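Local coordinates for protein probable ribosomal RNA small subunit methyltransferase (Thermus thermophilus, PDB 3DMH) that probably methylates a guanine base of 16S ribosomal RNA at N2, drawing the methyl group from S-adenosylmethionine, at residues E43-R48 against A128-G133; Y102-L107 against R134-G139. All blocks are in the same frame, centred on the assembly; numbering follows the deposited sequence.

Interaction 1 (E43-R48 against A128-G133)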
loop_
_atom_site.group_PDB
_atom_site.type_symbol
_atom_site.label_atom_id
_atom_site.label_comp_id
_atom_site.label_asym_id
_atom_site.label_seq_id
_atom_site.Cartn_x
_atom_site.Cartn_y
_atom_site.Cartn_z
ATOM N N GLU A 43 18.717 15.993 11.511
ATOM C CA GLU A 43 19.971 15.969 12.262
ATOM C C GLU A 43 19.807 15.019 13.445
ATOM O O GLU A 43 18.710 14.908 13.994
ATOM C CB GLU A 43 20.279 17.364 12.828
ATOM C CG GLU A 43 20.168 18.506 11.831
ATOM C CD GLU A 43 21.485 18.852 11.194
ATOM O OE1 GLU A 43 22.535 18.479 11.767
ATOM O OE2 GLU A 43 21.477 19.509 10.128
ATOM N N PRO A 44 20.889 14.326 13.842
ATOM C CA PRO A 44 20.799 13.459 15.018
ATOM C C PRO A 44 20.356 14.183 16.290
ATOM O O PRO A 44 20.710 15.357 16.525
ATOM C CB PRO A 44 22.226 12.926 15.182
ATOM C CG PRO A 44 22.807 13.001 13.830
ATOM C CD PRO A 44 22.221 14.250 13.207
ATOM N N PHE A 45 19.586 13.465 17.098
ATOM C CA PHE A 45 19.199 13.922 18.424
ATOM C C PHE A 45 19.052 12.691 19.301
ATOM O O PHE A 45 18.227 11.837 19.022
ATOM C CB PHE A 45 17.869 14.682 18.370
ATOM C CG PHE A 45 17.389 15.140 19.713
ATOM C CD1 PHE A 45 17.933 16.278 20.294
ATOM C CD2 PHE A 45 16.422 14.424 20.418
ATOM C CE1 PHE A 45 17.512 16.713 21.541
ATOM C CE2 PHE A 45 16.000 14.853 21.671
ATOM C CZ PHE A 45 16.534 15.997 22.226
ATOM N N GLY A 46 19.850 12.591 20.357
ATOM C CA GLY A 46 19.803 11.417 21.217
ATOM C C GLY A 46 20.399 10.208 20.513
ATOM O O GLY A 46 21.204 10.356 19.604
ATOM N N GLU A 47 20.003 9.011 20.946
ATOM C CA GLU A 47 20.650 7.775 20.492
ATOM C C GLU A 47 19.775 6.888 19.622
ATOM O O GLU A 47 20.285 6.191 18.758
ATOM C CB GLU A 47 21.102 6.942 21.694
ATOM C CG GLU A 47 22.316 7.507 22.437
ATOM C CD GLU A 47 22.015 8.787 23.185
ATOM O OE1 GLU A 47 20.903 8.898 23.754
ATOM O OE2 GLU A 47 22.892 9.686 23.200
ATOM N N ARG A 48 18.469 6.914 19.870
ATOM C CA ARG A 48 17.526 5.991 19.213
ATOM C C ARG A 48 16.483 6.735 18.374
ATOM O O ARG A 48 15.722 7.551 18.893
ATOM C CB ARG A 48 16.801 5.145 20.257
ATOM C CG ARG A 48 17.718 4.362 21.184
ATOM C CD ARG A 48 17.023 4.116 22.529
ATOM N NE ARG A 48 16.653 5.378 23.192
ATOM C CZ ARG A 48 15.854 5.489 24.251
ATOM N NH1 ARG A 48 15.326 4.413 24.834
ATOM N NH2 ARG A 48 15.592 6.693 24.738
ATOM N N ALA A 128 5.727 6.850 20.805
ATOM C CA ALA A 128 7.055 6.266 20.647
ATOM C C ALA A 128 8.146 7.046 21.361
ATOM O O ALA A 128 9.148 6.467 21.786
ATOM C CB ALA A 128 7.390 6.148 19.155
ATOM N N LEU A 129 7.966 8.358 21.437
ATOM C CA LEU A 129 8.954 9.254 22.015
ATOM C C LEU A 129 8.991 9.170 23.537
ATOM O O LEU A 129 7.948 9.110 24.189
ATOM C CB LEU A 129 8.670 10.708 21.591
ATOM C CG LEU A 129 9.011 11.073 20.130
ATOM C CD1 LEU A 129 8.508 12.483 19.812
ATOM C CD2 LEU A 129 10.506 10.958 19.856
ATOM N N ARG A 130 10.196 9.193 24.098
ATOM C CA ARG A 130 10.372 9.493 25.520
ATOM C C ARG A 130 9.967 10.938 25.762
ATOM O O ARG A 130 9.906 11.740 24.838
ATOM C CB ARG A 130 11.837 9.308 25.934
ATOM C CG ARG A 130 12.790 10.333 25.312
ATOM C CD ARG A 130 14.136 10.362 25.991
ATOM N NE ARG A 130 15.116 11.199 25.287
ATOM C CZ ARG A 130 15.243 12.520 25.434
ATOM N NH1 ARG A 130 14.438 13.194 26.251
ATOM N NH2 ARG A 130 16.189 13.172 24.766
ATOM N N MET A 131 9.722 11.298 27.015
ATOM C CA MET A 131 9.514 12.701 27.323
ATOM C C MET A 131 10.753 13.496 26.921
ATOM O O MET A 131 11.876 13.082 27.217
ATOM C CB MET A 131 9.250 12.866 28.819
ATOM C CG MET A 131 8.710 14.242 29.235
ATOM S SD MET A 131 7.168 14.725 28.419
ATOM C CE MET A 131 6.069 13.378 28.819
ATOM N N GLY A 132 10.548 14.622 26.240
ATOM C CA GLY A 132 11.666 15.452 25.771
ATOM C C GLY A 132 12.232 15.033 24.417
ATOM O O GLY A 132 13.128 15.685 23.883
ATOM N N GLY A 133 11.716 13.931 23.875
ATOM C CA GLY A 133 12.072 13.460 22.525
ATOM C C GLY A 133 11.585 14.423 21.467
ATOM O O GLY A 133 10.776 15.289 21.749
#

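Interaction 2 (Y102-L107 against R134-G139)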
loop_
_atom_site.group_PDB
_atom_site.type_symbol
_atom_site.label_atom_id
_atom_site.label_comp_id
_atom_site.label_asym_id
_atom_site.label_seq_id
_atom_site.Cartn_x
_atom_site.Cartn_y
_atom_site.Cartn_z
ATOM N N TYR A 102 12.136 5.868 22.155
ATOM C CA TYR A 102 12.902 6.598 21.128
ATOM C C TYR A 102 13.142 8.032 21.515
ATOM O O TYR A 102 12.325 8.652 22.188
ATOM C CB TYR A 102 12.180 6.552 19.771
ATOM C CG TYR A 102 12.033 5.137 19.306
ATOM C CD1 TYR A 102 13.060 4.493 18.631
ATOM C CD2 TYR A 102 10.877 4.409 19.617
ATOM C CE1 TYR A 102 12.941 3.173 18.240
ATOM C CE2 TYR A 102 10.747 3.085 19.229
ATOM C CZ TYR A 102 11.791 2.474 18.544
ATOM O OH TYR A 102 11.680 1.156 18.144
ATOM N N ASP A 103 14.283 8.556 21.086
ATOM C CA ASP A 103 14.622 9.961 21.305
ATOM C C ASP A 103 14.184 10.860 20.135
ATOM O O ASP A 103 13.943 12.063 20.316
ATOM C CB ASP A 103 16.133 10.097 21.492
ATOM C CG ASP A 103 16.668 9.164 22.549
ATOM O OD1 ASP A 103 16.230 9.279 23.714
ATOM O OD2 ASP A 103 17.546 8.336 22.219
ATOM N N LEU A 104 14.071 10.266 18.945
ATOM C CA LEU A 104 13.756 11.009 17.737
ATOM C C LEU A 104 12.855 10.194 16.844
ATOM O O LEU A 104 13.101 9.004 16.666
ATOM C CB LEU A 104 15.060 11.321 16.984
ATOM C CG LEU A 104 14.975 12.228 15.756
ATOM C CD1 LEU A 104 14.556 13.639 16.117
ATOM C CD2 LEU A 104 16.327 12.265 15.030
ATOM N N VAL A 105 11.828 10.835 16.291
ATOM C CA VAL A 105 10.970 10.178 15.290
ATOM C C VAL A 105 11.001 10.996 14.007
ATOM O O VAL A 105 11.023 12.228 14.041
ATOM C CB VAL A 105 9.516 9.989 15.822
ATOM C CG1 VAL A 105 8.575 9.470 14.725
ATOM C CG2 VAL A 105 9.512 9.040 16.990
ATOM N N VAL A 106 11.008 10.292 12.872
ATOM C CA VAL A 106 10.908 10.924 11.563
ATOM C C VAL A 106 9.603 10.473 10.913
ATOM O O VAL A 106 9.334 9.274 10.823
ATOM C CB VAL A 106 12.113 10.560 10.673
ATOM C CG1 VAL A 106 11.927 11.161 9.278
ATOM C CG2 VAL A 106 13.422 11.108 11.319
ATOM N N LEU A 107 8.773 11.429 10.489
ATOM C CA LEU A 107 7.502 11.078 9.843
ATOM C C LEU A 107 7.238 11.990 8.652
ATOM O O LEU A 107 6.886 13.179 8.811
ATOM C CB LEU A 107 6.335 11.142 10.845
ATOM C CG LEU A 107 4.921 10.948 10.298
ATOM C CD1 LEU A 107 4.775 9.541 9.715
ATOM C CD2 LEU A 107 3.940 11.144 11.412
ATOM N N ARG A 134 12.055 14.257 20.228
ATOM C CA ARG A 134 11.688 15.188 19.155
ATOM C C ARG A 134 11.138 14.481 17.913
ATOM O O ARG A 134 11.452 13.323 17.655
ATOM C CB ARG A 134 12.888 16.049 18.759
ATOM C CG ARG A 134 13.314 16.994 19.886
ATOM C CD ARG A 134 14.550 17.768 19.504
ATOM N NE ARG A 134 14.948 18.653 20.589
ATOM C CZ ARG A 134 15.963 19.508 20.522
ATOM N NH1 ARG A 134 16.701 19.590 19.421
ATOM N NH2 ARG A 134 16.247 20.278 21.564
ATOM N N LEU A 135 10.318 15.203 17.157
ATOM C CA LEU A 135 9.682 14.664 15.956
ATOM C C LEU A 135 9.969 15.579 14.776
ATOM O O LEU A 135 9.682 16.780 14.823
ATOM C CB LEU A 135 8.166 14.544 16.157
ATOM C CG LEU A 135 7.302 14.285 14.917
ATOM C CD1 LEU A 135 7.599 12.921 14.265
ATOM C CD2 LEU A 135 5.803 14.382 15.246
ATOM N N TYR A 136 10.538 15.009 13.716
ATOM C CA TYR A 136 10.619 15.697 12.430
ATOM C C TYR A 136 9.390 15.304 11.650
ATOM O O TYR A 136 9.154 14.114 11.431
ATOM C CB TYR A 136 11.845 15.244 11.626
ATOM C CG TYR A 136 13.118 15.937 12.001
ATOM C CD1 TYR A 136 13.385 17.245 11.578
ATOM C CD2 TYR A 136 14.070 15.292 12.776
ATOM C CE1 TYR A 136 14.571 17.889 11.928
ATOM C CE2 TYR A 136 15.258 15.921 13.139
ATOM C CZ TYR A 136 15.506 17.213 12.717
ATOM O OH TYR A 136 16.695 17.816 13.074
ATOM N N LEU A 137 8.594 16.303 11.281
ATOM C CA LEU A 137 7.337 16.078 10.579
ATOM C C LEU A 137 7.413 16.765 9.226
ATOM O O LEU A 137 7.604 17.974 9.153
ATOM C CB LEU A 137 6.166 16.649 11.402
ATOM C CG LEU A 137 4.773 16.320 10.874
ATOM C CD1 LEU A 137 4.425 14.859 11.122
ATOM C CD2 LEU A 137 3.765 17.265 11.523
ATOM N N ALA A 138 7.266 16.007 8.139
ATOM C CA ALA A 138 7.393 16.625 6.824
ATOM C C ALA A 138 6.145 16.413 5.986
ATOM O O ALA A 138 5.453 15.404 6.109
ATOM C CB ALA A 138 8.614 16.072 6.073
ATOM N N GLY A 139 5.843 17.372 5.119
ATOM C CA GLY A 139 4.693 17.188 4.243
ATOM C C GLY A 139 4.514 18.318 3.255
ATOM O O GLY A 139 5.477 19.007 2.901
#

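Interaction 1 (E43-R48 against A128-G133)
F45 reaches across to the end of the R130 side chain, its ring atom CE2 lying 3.5 Å from R130 NH2, with CZ slightly farther from the same nitrogen. The ring and the guanidinium are turned 30° against each other and the nitrogen approaches obliquely, while the two side chains as a whole cross at about a right angle. CB of F45 points toward 128-133, and CG stands anti to the backbone N (chi1 178°). CE2 also meets the carbonyl oxygen G132 O at 3.7 Å and, more loosely, G133 CA. R130 is extended from CG to NE, and its NH1 turns back to donate to M131 O at 2.7 Å, a bent bond (N-H...O angle 135°) that ties the guanidinium to its own turn. That turn is a type II beta turn from R130 to G133, closed by G133 N bonding to R130 O. It joins the short strand 129-130, which follows helix 115-128, to strand 133-140; segment 43-48 is the loop that leads from helix 33-41 into strand 48-51, so the contact brings together two connections at one end of the strands of an alpha/beta sheet in the N-terminal half of the chain, where the chain enters 48-51 and 133-140. Nearer the backbone of R130, its CD lies 4.1 Å from R48 NH2, at the edge of the R48 guanidinium and near its plane. The two guanidinium groups are nearly coplanar, and R48 NH2 comes within 4.6 Å of R130 NE. Such a pairing of like charges would be costly alone, but D103 OD1 forms salt bridges with both R48 NH2 and R130 NE, probably offsetting much of the repulsion.

Interaction 2 (Y102-L107 against R134-G139)
Two neighbouring parallel strands at the centre of a Rossmann-like methyltransferase sheet, joined through helix 115-128 by a beta-alpha-beta crossover, make this contact. The axes of 104-107 and 134-139 come within 4.7 Å, their N-to-C directions 11° apart, pairing L104 with R134, V105 with L135, V106 with Y136 and L107 with L137. Five backbone hydrogen bonds form the ladder, from R134 N to D103 O at 2.9 Å through V105 N to R134 O, Y136 N to V105 O and L107 N to Y136 O, ending with A138 N to L107 O.

On one face, L104 CD1 lies obliquely against the Y136 ring, 3.8 Å from CD2, and also rests 3.9 Å from R134 CB. On the other, V105 CG1 touches L135 CD1 at 3.6 Å, the same methyl reaching L107 CB. L107 and L137 lie side by side and point the same way, CD2 of the first 3.8 Å from CD1 of the second. Helix 115-128 covers the face of V105, L107, L135 and L137, with A125 on V105 and L122 on L107 and L137; L38 of helix 33-41 packs on V106 and Y136, and strand 168-174 continues the sheet beyond 133-140.

Interaction 1 lies at the end of the sheet where the strand pair of interaction 2 begins, their centres about 9 Å apart, and its turn runs straight into the second strand of that pair. D103, whose O accepts the first bond of the ladder in interaction 2, reaches back into interaction 1: its OD1 is 2.7 Å from R130 NE, and its OD2 lies 2.8 Å from E47 N in a probable hydrogen bond. Packing adds to this, with F45 CE1 3.4 Å from R134 NE and L129 CD2 3.4 Å from R134 O. Both contacts are remote from the S-adenosylmethionine and guanosine pockets; guanosine is bound in the other half of the chain, by residues including N305, just after strand 299-304, and S340, ending strand 334-340.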